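Local coordinates for trwC protein (Escherichia coli, PDB 1OMH) that recognises plasmid origin-of-transfer DNA as a conjugative relaxase, whose N-terminal relaxase domain, modelled here, probably cleaves and rejoins the transferred strand, at residues A90-S95 / G231-T236; S153-P158 / T236-E241; L211-G214 / N218-L221. All coordinates share one frame; numbering follows the deposited sequence.

Contact 1. Residues A90-S95 / G231-T236; sequences APKSVS and GFSKRT. With nucleotides of chain A.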
loop_
_atom_site.group_PDB
_atom_site.type_symbol
_atom_site.label_atom_id
_atom_site.label_comp_id
_atom_site.label_asym_id
_atom_site.label_seq_id
_atom_site.Cartn_x
_atom_site.Cartn_y
_atom_site.Cartn_z
ATOM N N ALA B 90 0.260 -1.984 -8.172
ATOM C CA ALA B 90 -0.085 -1.812 -9.572
ATOM C C ALA B 90 -0.380 -3.145 -10.247
ATOM O O ALA B 90 0.010 -4.208 -9.749
ATOM C CB ALA B 90 1.055 -1.119 -10.292
ATOM N N PRO B 91 -1.112 -3.106 -11.373
ATOM C CA PRO B 91 -1.439 -4.323 -12.118
ATOM C C PRO B 91 -0.086 -4.919 -12.515
ATOM O O PRO B 91 0.887 -4.184 -12.642
ATOM C CB PRO B 91 -2.201 -3.791 -13.323
ATOM C CG PRO B 91 -2.918 -2.593 -12.748
ATOM C CD PRO B 91 -1.846 -1.945 -11.912
ATOM N N LYS B 92 -0.019 -6.231 -12.706
ATOM C CA LYS B 92 1.251 -6.877 -13.052
ATOM C C LYS B 92 1.882 -6.343 -14.339
ATOM O O LYS B 92 3.086 -6.111 -14.383
ATOM C CB LYS B 92 1.062 -8.400 -13.162
ATOM C CG LYS B 92 2.359 -9.174 -13.423
ATOM C CD LYS B 92 3.357 -9.038 -12.264
ATOM C CE LYS B 92 2.799 -9.635 -10.965
ATOM N NZ LYS B 92 3.807 -9.648 -9.870
ATOM N N SER B 93 1.079 -6.163 -15.386
ATOM C CA SER B 93 1.607 -5.646 -16.652
ATOM C C SER B 93 2.293 -4.306 -16.441
ATOM O O SER B 93 3.301 -4.003 -17.083
ATOM C CB SER B 93 0.489 -5.473 -17.680
ATOM O OG SER B 93 -0.448 -4.500 -17.252
ATOM N N VAL B 94 1.740 -3.501 -15.543
ATOM C CA VAL B 94 2.308 -2.196 -15.256
ATOM C C VAL B 94 3.660 -2.363 -14.567
ATOM O O VAL B 94 4.629 -1.678 -14.917
ATOM C CB VAL B 94 1.335 -1.362 -14.387
ATOM C CG1 VAL B 94 1.975 -0.030 -13.988
ATOM C CG2 VAL B 94 0.053 -1.107 -15.178
ATOM N N SER B 95 3.739 -3.277 -13.601
ATOM C CA SER B 95 5.010 -3.518 -12.917
ATOM C C SER B 95 6.047 -4.001 -13.935
ATOM O O SER B 95 7.217 -3.608 -13.876
ATOM C CB SER B 95 4.850 -4.571 -11.808
ATOM O OG SER B 95 4.025 -4.091 -10.751
ATOM N N GLY B 231 3.013 -15.669 -15.755
ATOM C CA GLY B 231 4.399 -16.098 -15.754
ATOM C C GLY B 231 5.236 -15.282 -14.788
ATOM O O GLY B 231 6.344 -15.677 -14.445
ATOM N N PHE B 232 4.712 -14.134 -14.370
ATOM C CA PHE B 232 5.401 -13.251 -13.424
ATOM C C PHE B 232 4.553 -13.064 -12.157
ATOM O O PHE B 232 4.710 -12.075 -11.433
ATOM C CB PHE B 232 5.661 -11.865 -14.044
ATOM C CG PHE B 232 6.879 -11.796 -14.927
ATOM C CD1 PHE B 232 6.753 -11.735 -16.314
ATOM C CD2 PHE B 232 8.153 -11.750 -14.369
ATOM C CE1 PHE B 232 7.887 -11.627 -17.136
ATOM C CE2 PHE B 232 9.287 -11.642 -15.179
ATOM C CZ PHE B 232 9.148 -11.581 -16.567
ATOM N N SER B 233 3.655 -14.008 -11.897
ATOM C CA SER B 233 2.791 -13.941 -10.716
ATOM C C SER B 233 2.893 -15.229 -9.906
ATOM O O SER B 233 1.911 -15.945 -9.728
ATOM C CB SER B 233 1.331 -13.713 -11.125
ATOM O OG SER B 233 1.175 -12.475 -11.806
ATOM N N LYS B 234 4.092 -15.506 -9.409
ATOM C CA LYS B 234 4.350 -16.708 -8.623
ATOM C C LYS B 234 3.510 -16.799 -7.358
ATOM O O LYS B 234 3.039 -17.877 -7.015
ATOM C CB LYS B 234 5.843 -16.785 -8.271
ATOM C CG LYS B 234 6.746 -17.041 -9.483
ATOM C CD LYS B 234 8.223 -17.017 -9.084
ATOM C CE LYS B 234 9.128 -17.270 -10.281
ATOM N NZ LYS B 234 10.575 -17.240 -9.892
ATOM N N ARG B 235 3.331 -15.682 -6.655
ATOM C CA ARG B 235 2.521 -15.700 -5.438
ATOM C C ARG B 235 1.078 -16.096 -5.752
ATOM O O ARG B 235 0.466 -16.864 -5.011
ATOM C CB ARG B 235 2.579 -14.342 -4.730
ATOM C CG ARG B 235 3.928 -14.069 -4.063
ATOM C CD ARG B 235 4.128 -14.956 -2.829
ATOM N NE ARG B 235 3.145 -14.633 -1.800
ATOM C CZ ARG B 235 2.340 -15.519 -1.220
ATOM N NH1 ARG B 235 2.399 -16.800 -1.563
ATOM N NH2 ARG B 235 1.466 -15.118 -0.307
ATOM N N THR B 236 0.540 -15.601 -6.864
ATOM C CA THR B 236 -0.826 -15.945 -7.249
ATOM C C THR B 236 -0.913 -17.448 -7.493
ATOM O O THR B 236 -1.902 -18.088 -7.134
ATOM C CB THR B 236 -1.256 -15.222 -8.542
ATOM O OG1 THR B 236 -1.261 -13.809 -8.316
ATOM C CG2 THR B 236 -2.641 -15.678 -8.975
ATOM P P DT A 23 -4.394 -10.584 -11.173
ATOM O OP1 DT A 23 -4.063 -9.865 -12.427
ATOM O OP2 DT A 23 -4.988 -11.940 -11.239
ATOM O "O5'" DT A 23 -3.109 -10.603 -10.217
ATOM C "C5'" DT A 23 -1.824 -11.121 -10.663
ATOM C "C4'" DT A 23 -0.705 -10.256 -10.116
ATOM O "O4'" DT A 23 -1.043 -8.894 -10.400
ATOM C "C3'" DT A 23 -0.375 -10.337 -8.613
ATOM O "O3'" DT A 23 1.031 -10.636 -8.606
ATOM C "C2'" DT A 23 -0.090 -8.895 -8.229
ATOM C "C1'" DT A 23 -0.655 -8.047 -9.353
ATOM N N1 DT A 23 -1.729 -7.062 -9.128
ATOM C C2 DT A 23 -1.583 -6.117 -8.143
ATOM O O2 DT A 23 -0.677 -6.139 -7.330
ATOM N N3 DT A 23 -2.543 -5.134 -8.152
ATOM C C4 DT A 23 -3.619 -5.025 -9.017
ATOM O O4 DT A 23 -4.375 -4.060 -8.929
ATOM C C5 DT A 23 -3.747 -6.099 -9.979
ATOM C C7 DT A 23 -4.893 -6.097 -10.942
ATOM C C6 DT A 23 -2.819 -7.056 -9.972
ATOM P P DC A 24 1.704 -11.635 -7.540
ATOM O OP1 DC A 24 3.132 -11.227 -7.595
ATOM O OP2 DC A 24 1.317 -13.026 -7.891
ATOM O "O5'" DC A 24 1.098 -11.282 -6.107
ATOM C "C5'" DC A 24 1.566 -10.182 -5.309
ATOM C "C4'" DC A 24 0.687 -10.059 -4.087
ATOM O "O4'" DC A 24 -0.684 -10.113 -4.532
ATOM C "C3'" DC A 24 0.852 -11.195 -3.069
ATOM O "O3'" DC A 24 1.383 -10.522 -1.907
ATOM C "C2'" DC A 24 -0.563 -11.435 -2.565
ATOM C "C1'" DC A 24 -1.476 -10.806 -3.593
ATOM N N1 DC A 24 -2.472 -11.628 -4.297
ATOM C C2 DC A 24 -3.628 -11.989 -3.602
ATOM O O2 DC A 24 -3.713 -11.700 -2.406
ATOM N N3 DC A 24 -4.620 -12.637 -4.253
ATOM C C4 DC A 24 -4.481 -12.936 -5.546
ATOM N N4 DC A 24 -5.495 -13.546 -6.160
ATOM C C5 DC A 24 -3.293 -12.617 -6.270
ATOM C C6 DC A 24 -2.318 -11.979 -5.610
ATOM P P DT A 25 1.860 -11.343 -0.601
ATOM O OP1 DT A 25 3.172 -11.950 -0.940
ATOM O OP2 DT A 25 0.774 -12.205 -0.071
ATOM O "O5'" DT A 25 2.087 -10.182 0.467
ATOM C "C5'" DT A 25 2.853 -9.019 0.136
ATOM C "C4'" DT A 25 2.459 -7.854 1.016
ATOM O "O4'" DT A 25 1.108 -7.448 0.709
ATOM C "C3'" DT A 25 2.431 -8.211 2.497
ATOM O "O3'" DT A 25 3.702 -7.898 3.061
ATOM C "C2'" DT A 25 1.379 -7.283 3.068
ATOM C "C1'" DT A 25 0.461 -6.984 1.889
ATOM N N1 DT A 25 -0.888 -7.588 1.955
ATOM C C2 DT A 25 -1.842 -6.957 2.730
ATOM O O2 DT A 25 -1.618 -5.951 3.389
ATOM N N3 DT A 25 -3.080 -7.554 2.710
ATOM C C4 DT A 25 -3.449 -8.692 2.019
ATOM O O4 DT A 25 -4.604 -9.107 2.098
ATOM C C5 DT A 25 -2.396 -9.308 1.239
ATOM C C7 DT A 25 -2.698 -10.547 0.456
ATOM C C6 DT A 25 -1.187 -8.735 1.250
#
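Lys92 meets Phe232 and Ser233 in the DNA-binding groove of the relaxase domain, where the N-terminal turns of helices 92-99 and 234-246 face the backbone of the bound strand. The lysine leaves its helix with CG anti to the backbone N (chi1 -176°) and then bends at both chi2 and chi3, bringing NZ to a phosphate. There NZ donates to OP1 of DC24 of chain A at 2.9 Å. It also bonds Phe232 O weakly at 3.0 Å; its strongest polar partner is Gln159 OE1, and Pro158 O is bonded too. Its CE rests 3.4 Å from Ser233 OG, a hydroxyl already bonded back to Ile229 O. The ring of Phe232 turns away from the lysine toward helix 274-287. Across the same DC24 phosphate, OP2 accepts from Thr236 N at 2.9 Å and from Thr236 OG1 at 2.7 Å, so the hydroxyl of a short side chain and a backbone amide grip one oxygen. Arg235 takes the next phosphate edge-on: NE donates to OP1 of DT25 of chain A at 2.8 Å, almost straight at 172°, and NH2 to OP2 at 3.0 Å. Because the hydrogen bonds to DNA described here all end on phosphate oxygens, they probably fix the path of the DNA backbone more than they read its bases, and the positive end of helix 234-246 would probably add to the attraction.

Contact 2. Residues S153-P158 / T236-E241; sequences SRERDP and TEQIAE. With SO4 (sulfate ion), chain E; SO4 (sulfate ion), chain C; nucleotides of chain A.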
loop_
_atom_site.group_PDB
_atom_site.type_symbol
_atom_site.label_atom_id
_atom_site.label_comp_id
_atom_site.label_asym_id
_atom_site.label_seq_id
_atom_site.Cartn_x
_atom_site.Cartn_y
_atom_site.Cartn_z
ATOM N N SER B 153 8.099 -8.759 -5.279
ATOM C CA SER B 153 7.151 -9.547 -4.511
ATOM C C SER B 153 7.960 -10.498 -3.633
ATOM O O SER B 153 9.189 -10.571 -3.755
ATOM C CB SER B 153 6.247 -10.354 -5.449
ATOM O OG SER B 153 6.920 -11.513 -5.930
ATOM N N ARG B 154 7.273 -11.224 -2.757
ATOM C CA ARG B 154 7.941 -12.168 -1.872
ATOM C C ARG B 154 8.585 -13.304 -2.662
ATOM O O ARG B 154 9.386 -14.061 -2.118
ATOM C CB ARG B 154 6.954 -12.746 -0.851
ATOM C CG ARG B 154 6.404 -11.729 0.146
ATOM C CD ARG B 154 7.523 -11.004 0.877
ATOM N NE ARG B 154 7.022 -10.128 1.934
ATOM C CZ ARG B 154 6.660 -10.538 3.149
ATOM N NH1 ARG B 154 6.212 -9.659 4.035
ATOM N NH2 ARG B 154 6.758 -11.822 3.487
ATOM N N GLU B 155 8.223 -13.433 -3.936
ATOM C CA GLU B 155 8.798 -14.475 -4.780
ATOM C C GLU B 155 9.771 -13.851 -5.780
ATOM O O GLU B 155 10.224 -14.498 -6.730
ATOM C CB GLU B 155 7.697 -15.254 -5.501
ATOM C CG GLU B 155 7.040 -16.341 -4.642
ATOM C CD GLU B 155 8.042 -17.394 -4.182
ATOM O OE1 GLU B 155 8.925 -17.756 -4.984
ATOM O OE2 GLU B 155 7.947 -17.870 -3.030
ATOM N N ARG B 156 10.080 -12.580 -5.537
ATOM C CA ARG B 156 11.007 -11.801 -6.346
ATOM C C ARG B 156 10.561 -11.460 -7.766
ATOM O O ARG B 156 11.395 -11.240 -8.648
ATOM C CB ARG B 156 12.388 -12.477 -6.372
ATOM C CG ARG B 156 13.066 -12.525 -5.000
ATOM C CD ARG B 156 13.052 -11.147 -4.326
ATOM N NE ARG B 156 13.734 -11.132 -3.031
ATOM C CZ ARG B 156 13.729 -10.096 -2.196
ATOM N NH1 ARG B 156 13.072 -8.988 -2.515
ATOM N NH2 ARG B 156 14.382 -10.161 -1.041
ATOM N N ASP B 157 9.250 -11.429 -7.990
ATOM C CA ASP B 157 8.715 -11.048 -9.293
ATOM C C ASP B 157 8.605 -9.528 -9.285
ATOM O O ASP B 157 8.560 -8.908 -8.217
ATOM C CB ASP B 157 7.297 -11.598 -9.504
ATOM C CG ASP B 157 7.281 -13.029 -9.973
ATOM O OD1 ASP B 157 8.026 -13.345 -10.921
ATOM O OD2 ASP B 157 6.504 -13.831 -9.413
ATOM N N PRO B 158 8.576 -8.901 -10.472
ATOM C CA PRO B 158 8.448 -7.439 -10.498
ATOM C C PRO B 158 7.094 -7.179 -9.838
ATOM O O PRO B 158 6.108 -7.834 -10.182
ATOM C CB PRO B 158 8.424 -7.115 -11.993
ATOM C CG PRO B 158 9.226 -8.237 -12.599
ATOM C CD PRO B 158 8.742 -9.447 -11.832
ATOM N N THR B 236 0.540 -15.601 -6.864
ATOM C CA THR B 236 -0.826 -15.945 -7.249
ATOM C C THR B 236 -0.913 -17.448 -7.493
ATOM O O THR B 236 -1.902 -18.088 -7.134
ATOM C CB THR B 236 -1.256 -15.222 -8.542
ATOM O OG1 THR B 236 -1.261 -13.809 -8.316
ATOM C CG2 THR B 236 -2.641 -15.678 -8.975
ATOM N N GLU B 237 0.132 -17.999 -8.104
ATOM C CA GLU B 237 0.185 -19.429 -8.404
ATOM C C GLU B 237 0.207 -20.248 -7.115
ATOM O O GLU B 237 -0.453 -21.278 -7.024
ATOM C CB GLU B 237 1.429 -19.753 -9.240
ATOM C CG GLU B 237 1.400 -21.124 -9.902
ATOM C CD GLU B 237 2.725 -21.478 -10.564
ATOM O OE1 GLU B 237 3.381 -20.570 -11.119
ATOM O OE2 GLU B 237 3.107 -22.670 -10.538
ATOM N N GLN B 238 0.969 -19.788 -6.128
ATOM C CA GLN B 238 1.058 -20.484 -4.847
ATOM C C GLN B 238 -0.293 -20.448 -4.131
ATOM O O GLN B 238 -0.721 -21.433 -3.524
ATOM C CB GLN B 238 2.158 -19.853 -3.980
ATOM C CG GLN B 238 3.572 -20.145 -4.505
ATOM C CD GLN B 238 4.667 -19.378 -3.768
ATOM O OE1 GLN B 238 5.831 -19.792 -3.754
ATOM N NE2 GLN B 238 4.305 -18.253 -3.165
ATOM N N ILE B 239 -0.967 -19.308 -4.203
ATOM C CA ILE B 239 -2.276 -19.174 -3.576
ATOM C C ILE B 239 -3.256 -20.146 -4.252
ATOM O O ILE B 239 -3.990 -20.863 -3.570
ATOM C CB ILE B 239 -2.798 -17.710 -3.679
ATOM C CG1 ILE B 239 -2.161 -16.829 -2.598
ATOM C CG2 ILE B 239 -4.300 -17.669 -3.458
ATOM C CD1 ILE B 239 -0.673 -16.954 -2.454
ATOM N N ALA B 240 -3.255 -20.188 -5.586
ATOM C CA ALA B 240 -4.150 -21.095 -6.310
ATOM C C ALA B 240 -3.889 -22.567 -5.956
ATOM O O ALA B 240 -4.831 -23.356 -5.804
ATOM C CB ALA B 240 -4.006 -20.895 -7.824
ATOM N N GLU B 241 -2.616 -22.939 -5.832
ATOM C CA GLU B 241 -2.282 -24.322 -5.498
ATOM C C GLU B 241 -2.780 -24.673 -4.104
ATOM O O GLU B 241 -3.196 -25.798 -3.864
ATOM C CB GLU B 241 -0.767 -24.573 -5.549
ATOM C CG GLU B 241 -0.432 -26.069 -5.656
ATOM C CD GLU B 241 1.010 -26.411 -5.308
ATOM O OE1 GLU B 241 1.918 -25.631 -5.658
ATOM O OE2 GLU B 241 1.236 -27.476 -4.693
HETATM S S SO4 E . 5.631 -11.860 7.133
HETATM O O1 SO4 E . 6.605 -12.682 6.389
HETATM O O2 SO4 E . 4.313 -12.525 7.142
HETATM O O3 SO4 E . 5.506 -10.544 6.480
HETATM O O4 SO4 E . 6.105 -11.687 8.520
HETATM S S SO4 C . 6.525 -6.638 1.022
HETATM O O1 SO4 C . 7.776 -5.876 1.205
HETATM O O2 SO4 C . 6.670 -7.580 -0.106
HETATM O O3 SO4 C . 5.423 -5.702 0.734
HETATM O O4 SO4 C . 6.233 -7.391 2.257
ATOM P P DC A 24 1.704 -11.635 -7.540
ATOM O OP1 DC A 24 3.132 -11.227 -7.595
ATOM O OP2 DC A 24 1.317 -13.026 -7.891
ATOM O "O5'" DC A 24 1.098 -11.282 -6.107
ATOM C "C5'" DC A 24 1.566 -10.182 -5.309
ATOM C "C4'" DC A 24 0.687 -10.059 -4.087
ATOM O "O4'" DC A 24 -0.684 -10.113 -4.532
ATOM C "C3'" DC A 24 0.852 -11.195 -3.069
ATOM O "O3'" DC A 24 1.383 -10.522 -1.907
ATOM C "C2'" DC A 24 -0.563 -11.435 -2.565
ATOM C "C1'" DC A 24 -1.476 -10.806 -3.593
ATOM N N1 DC A 24 -2.472 -11.628 -4.297
ATOM C C2 DC A 24 -3.628 -11.989 -3.602
ATOM O O2 DC A 24 -3.713 -11.700 -2.406
ATOM N N3 DC A 24 -4.620 -12.637 -4.253
ATOM C C4 DC A 24 -4.481 -12.936 -5.546
ATOM N N4 DC A 24 -5.495 -13.546 -6.160
ATOM C C5 DC A 24 -3.293 -12.617 -6.270
ATOM C C6 DC A 24 -2.318 -11.979 -5.610
ATOM P P DT A 25 1.860 -11.343 -0.601
ATOM O OP1 DT A 25 3.172 -11.950 -0.940
ATOM O OP2 DT A 25 0.774 -12.205 -0.071
ATOM O "O5'" DT A 25 2.087 -10.182 0.467
ATOM C "C5'" DT A 25 2.853 -9.019 0.136
ATOM C "C4'" DT A 25 2.459 -7.854 1.016
ATOM O "O4'" DT A 25 1.108 -7.448 0.709
ATOM C "C3'" DT A 25 2.431 -8.211 2.497
ATOM O "O3'" DT A 25 3.702 -7.898 3.061
ATOM C "C2'" DT A 25 1.379 -7.283 3.068
ATOM C "C1'" DT A 25 0.461 -6.984 1.889
ATOM N N1 DT A 25 -0.888 -7.588 1.955
ATOM C C2 DT A 25 -1.842 -6.957 2.730
ATOM O O2 DT A 25 -1.618 -5.951 3.389
ATOM N N3 DT A 25 -3.080 -7.554 2.710
ATOM C C4 DT A 25 -3.449 -8.692 2.019
ATOM O O4 DT A 25 -4.604 -9.107 2.098
ATOM C C5 DT A 25 -2.396 -9.308 1.239
ATOM C C7 DT A 25 -2.698 -10.547 0.456
ATOM C C6 DT A 25 -1.187 -8.735 1.250
#
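Glu155 and Gln238 make a small polar surface contact between the turn that joins strands 145-152 and 158-167 and the flank of helix 234-246. They approach from opposite directions, with carboxylate and amide planes 78° apart; Glu155 OE2 comes within 3.7 Å of Gln238 CD, and Glu155 also lies against Lys234 and Arg235, cations that suit an acid. The turn is type I, closed by Arg156 N donating to Ser153 O at 2.8 Å. Serine suits its first position because OG can accept from backbone N-H groups further on: from Glu155 N at 3.1 Å, an ST turn, and from Asp157 N. Arg154 points its guanidinium the other way, to two sulfates at its edge, in plane. NE and NH1 both donate to O4 of the chain C sulfate, each at 2.9 Å; NH1 gives a nearly straight bond (178°) to O3 of the chain E sulfate at 2.7 Å, and NH2 donates to O1 of that ion at 3.0 Å and also bonds Ala267 O. A leucine here would probably leave both anions without their shared cation and Ala267 O without its donor. Since His161 and His163, zinc ligands in other structures of this protein, also bond the chain C sulfate, this ion, probably from the crystallisation liquor, is consistent with an anion pocket at the histidine metal site characteristic of HUH relaxases.

Contact 3. Residues L211-G214 / N218-L221; sequences LRYG and NFDL. With nucleotides of chain A.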
loop_
_atom_site.group_PDB
_atom_site.type_symbol
_atom_site.label_atom_id
_atom_site.label_comp_id
_atom_site.label_asym_id
_atom_site.label_seq_id
_atom_site.Cartn_x
_atom_site.Cartn_y
_atom_site.Cartn_z
ATOM N N LEU B 211 -5.126 0.515 -22.463
ATOM C CA LEU B 211 -5.485 -0.360 -21.357
ATOM C C LEU B 211 -6.597 -1.335 -21.701
ATOM O O LEU B 211 -7.508 -1.015 -22.461
ATOM C CB LEU B 211 -5.911 0.484 -20.152
ATOM C CG LEU B 211 -4.984 1.650 -19.797
ATOM C CD1 LEU B 211 -5.541 2.394 -18.597
ATOM C CD2 LEU B 211 -3.582 1.130 -19.504
ATOM N N ARG B 212 -6.513 -2.527 -21.121
ATOM C CA ARG B 212 -7.510 -3.564 -21.326
ATOM C C ARG B 212 -8.190 -3.829 -19.986
ATOM O O ARG B 212 -7.555 -4.334 -19.057
ATOM C CB ARG B 212 -6.840 -4.850 -21.837
ATOM C CG ARG B 212 -7.782 -6.048 -21.966
ATOM C CD ARG B 212 -7.023 -7.342 -22.293
ATOM N NE ARG B 212 -6.297 -7.883 -21.142
ATOM C CZ ARG B 212 -4.978 -8.054 -21.092
ATOM N NH1 ARG B 212 -4.220 -7.722 -22.131
ATOM N NH2 ARG B 212 -4.413 -8.566 -20.003
ATOM N N TYR B 213 -9.469 -3.473 -19.883
ATOM C CA TYR B 213 -10.235 -3.689 -18.654
ATOM C C TYR B 213 -10.891 -5.066 -18.685
ATOM O O TYR B 213 -11.154 -5.598 -19.762
ATOM C CB TYR B 213 -11.301 -2.604 -18.494
ATOM C CG TYR B 213 -10.730 -1.227 -18.244
ATOM C CD1 TYR B 213 -10.221 -0.460 -19.289
ATOM C CD2 TYR B 213 -10.653 -0.712 -16.949
ATOM C CE1 TYR B 213 -9.642 0.787 -19.050
ATOM C CE2 TYR B 213 -10.079 0.525 -16.700
ATOM C CZ TYR B 213 -9.574 1.269 -17.754
ATOM O OH TYR B 213 -8.987 2.486 -17.507
ATOM N N GLY B 214 -11.161 -5.644 -17.515
ATOM C CA GLY B 214 -11.762 -6.969 -17.482
ATOM C C GLY B 214 -12.999 -7.179 -16.620
ATOM O O GLY B 214 -13.245 -8.293 -16.149
ATOM N N ASN B 218 -10.584 -3.473 -12.749
ATOM C CA ASN B 218 -9.144 -3.617 -12.957
ATOM C C ASN B 218 -8.727 -3.560 -14.422
ATOM O O ASN B 218 -9.543 -3.759 -15.323
ATOM C CB ASN B 218 -8.662 -4.937 -12.348
ATOM C CG ASN B 218 -8.769 -4.950 -10.838
ATOM O OD1 ASN B 218 -9.259 -5.907 -10.238
ATOM N ND2 ASN B 218 -8.302 -3.884 -10.217
ATOM N N PHE B 219 -7.445 -3.288 -14.649
ATOM C CA PHE B 219 -6.910 -3.223 -16.000
ATOM C C PHE B 219 -5.442 -3.629 -16.046
ATOM O O PHE B 219 -4.764 -3.697 -15.024
ATOM C CB PHE B 219 -7.024 -1.804 -16.566
ATOM C CG PHE B 219 -6.101 -0.815 -15.912
ATOM C CD1 PHE B 219 -6.524 -0.072 -14.818
ATOM C CD2 PHE B 219 -4.802 -0.637 -16.383
ATOM C CE1 PHE B 219 -5.675 0.830 -14.194
ATOM C CE2 PHE B 219 -3.936 0.266 -15.763
ATOM C CZ PHE B 219 -4.375 1.006 -14.664
ATOM N N ASP B 220 -4.970 -3.898 -17.257
ATOM C CA ASP B 220 -3.582 -4.257 -17.515
ATOM C C ASP B 220 -3.254 -3.617 -18.857
ATOM O O ASP B 220 -4.160 -3.229 -19.598
ATOM C CB ASP B 220 -3.416 -5.776 -17.607
ATOM C CG ASP B 220 -3.016 -6.401 -16.283
ATOM O OD1 ASP B 220 -1.904 -6.102 -15.794
ATOM O OD2 ASP B 220 -3.816 -7.186 -15.736
ATOM N N LEU B 221 -1.971 -3.485 -19.162
ATOM C CA LEU B 221 -1.566 -2.912 -20.433
ATOM C C LEU B 221 -2.005 -3.893 -21.519
ATOM O O LEU B 221 -1.710 -5.084 -21.444
ATOM C CB LEU B 221 -0.054 -2.711 -20.455
ATOM C CG LEU B 221 0.464 -1.823 -19.317
ATOM C CD1 LEU B 221 1.972 -1.665 -19.436
ATOM C CD2 LEU B 221 -0.219 -0.464 -19.377
ATOM P P DT A 21 -10.900 -9.230 -1.426
ATOM O OP1 DT A 21 -10.680 -10.692 -1.584
ATOM O OP2 DT A 21 -9.860 -8.406 -0.784
ATOM O "O5'" DT A 21 -11.277 -8.616 -2.846
ATOM C "C5'" DT A 21 -12.232 -9.258 -3.699
ATOM C "C4'" DT A 21 -12.097 -8.765 -5.125
ATOM O "O4'" DT A 21 -12.153 -7.315 -5.132
ATOM C "C3'" DT A 21 -10.769 -9.131 -5.801
ATOM O "O3'" DT A 21 -11.053 -10.156 -6.774
ATOM C "C2'" DT A 21 -10.524 -7.956 -6.733
ATOM C "C1'" DT A 21 -11.344 -6.802 -6.176
ATOM N N1 DT A 21 -10.625 -5.582 -5.720
ATOM C C2 DT A 21 -9.819 -4.934 -6.646
ATOM O O2 DT A 21 -9.652 -5.328 -7.788
ATOM N N3 DT A 21 -9.210 -3.795 -6.180
ATOM C C4 DT A 21 -9.312 -3.245 -4.918
ATOM O O4 DT A 21 -8.700 -2.204 -4.655
ATOM C C5 DT A 21 -10.162 -3.974 -3.994
ATOM C C7 DT A 21 -10.334 -3.454 -2.601
ATOM C C6 DT A 21 -10.763 -5.093 -4.433
HETATM O O HOH W 1 -5.330 -9.030 -16.986
#
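Phe219 packs between Tyr213 and Leu211 in an antiparallel beta hairpin, strands 211-213 and 219-221, and its side chain can be followed outward. CB lies over one face of the Tyr213 ring, 3.9 Å from its centroid, a CH-pi contact. From there CG stands between the backbone N and the carbonyl carbon (chi1 70°), which sets the phenyl ring beside the tyrosine, the two pointing the same way with planes at 48°. On one branch CD1 comes to 4.1 Å from Tyr213 CE2. On the other, CD2 reaches Leu211 CD2 at 3.8 Å and CE2 lies against both leucine methyls, while Leu211 CD1 sits over the ring face, 4.0 Å from the centroid. The side chain also packs on Asn197 and Leu204 of helix 189-206, so a flat apolar group suits this strand-to-helix seam. Leu211 and Leu221 add methyl contacts. The strands are tied by the hydrogen-bonded pair Arg212-Asp220, with Arg212 N to Asp220 O at 2.9 Å and Asp220 N to Arg212 O at 3.2 Å. Just before the second strand, the side chain of Asn218 lies beside the thymine base of DT21 of chain A. On the sheet face away from the rings, Arg212 NH1 bonds Ile224 O and Asp220 OD1 bonds Ser93 OG. Between them a water accepts from Arg212 NH2 at 3.2 Å and donates to Asp220 OD2 at 2.7 Å.

Contact 1 lies between the other two, its centre about 8 Å from that of contact 2 and about 13 Å from that of contact 3. It shares Thr236 and helix 234-246 with contact 2, and Asp157 OD2 adds a probable hydrogen bond from Lys234 N, at 2.9 Å. Ser93 OG lies 2.6 Å from Leu221 N, a probable bond to the hairpin of contact 3. Contacts 2 and 3 do not touch, their nearest atoms being about 10 Å apart. All three face bound DNA, and the side chain of Lys92 is about 8 Å from that of His161, which puts the grip on the DNA phosphates close to the histidine site, metal-free in this model.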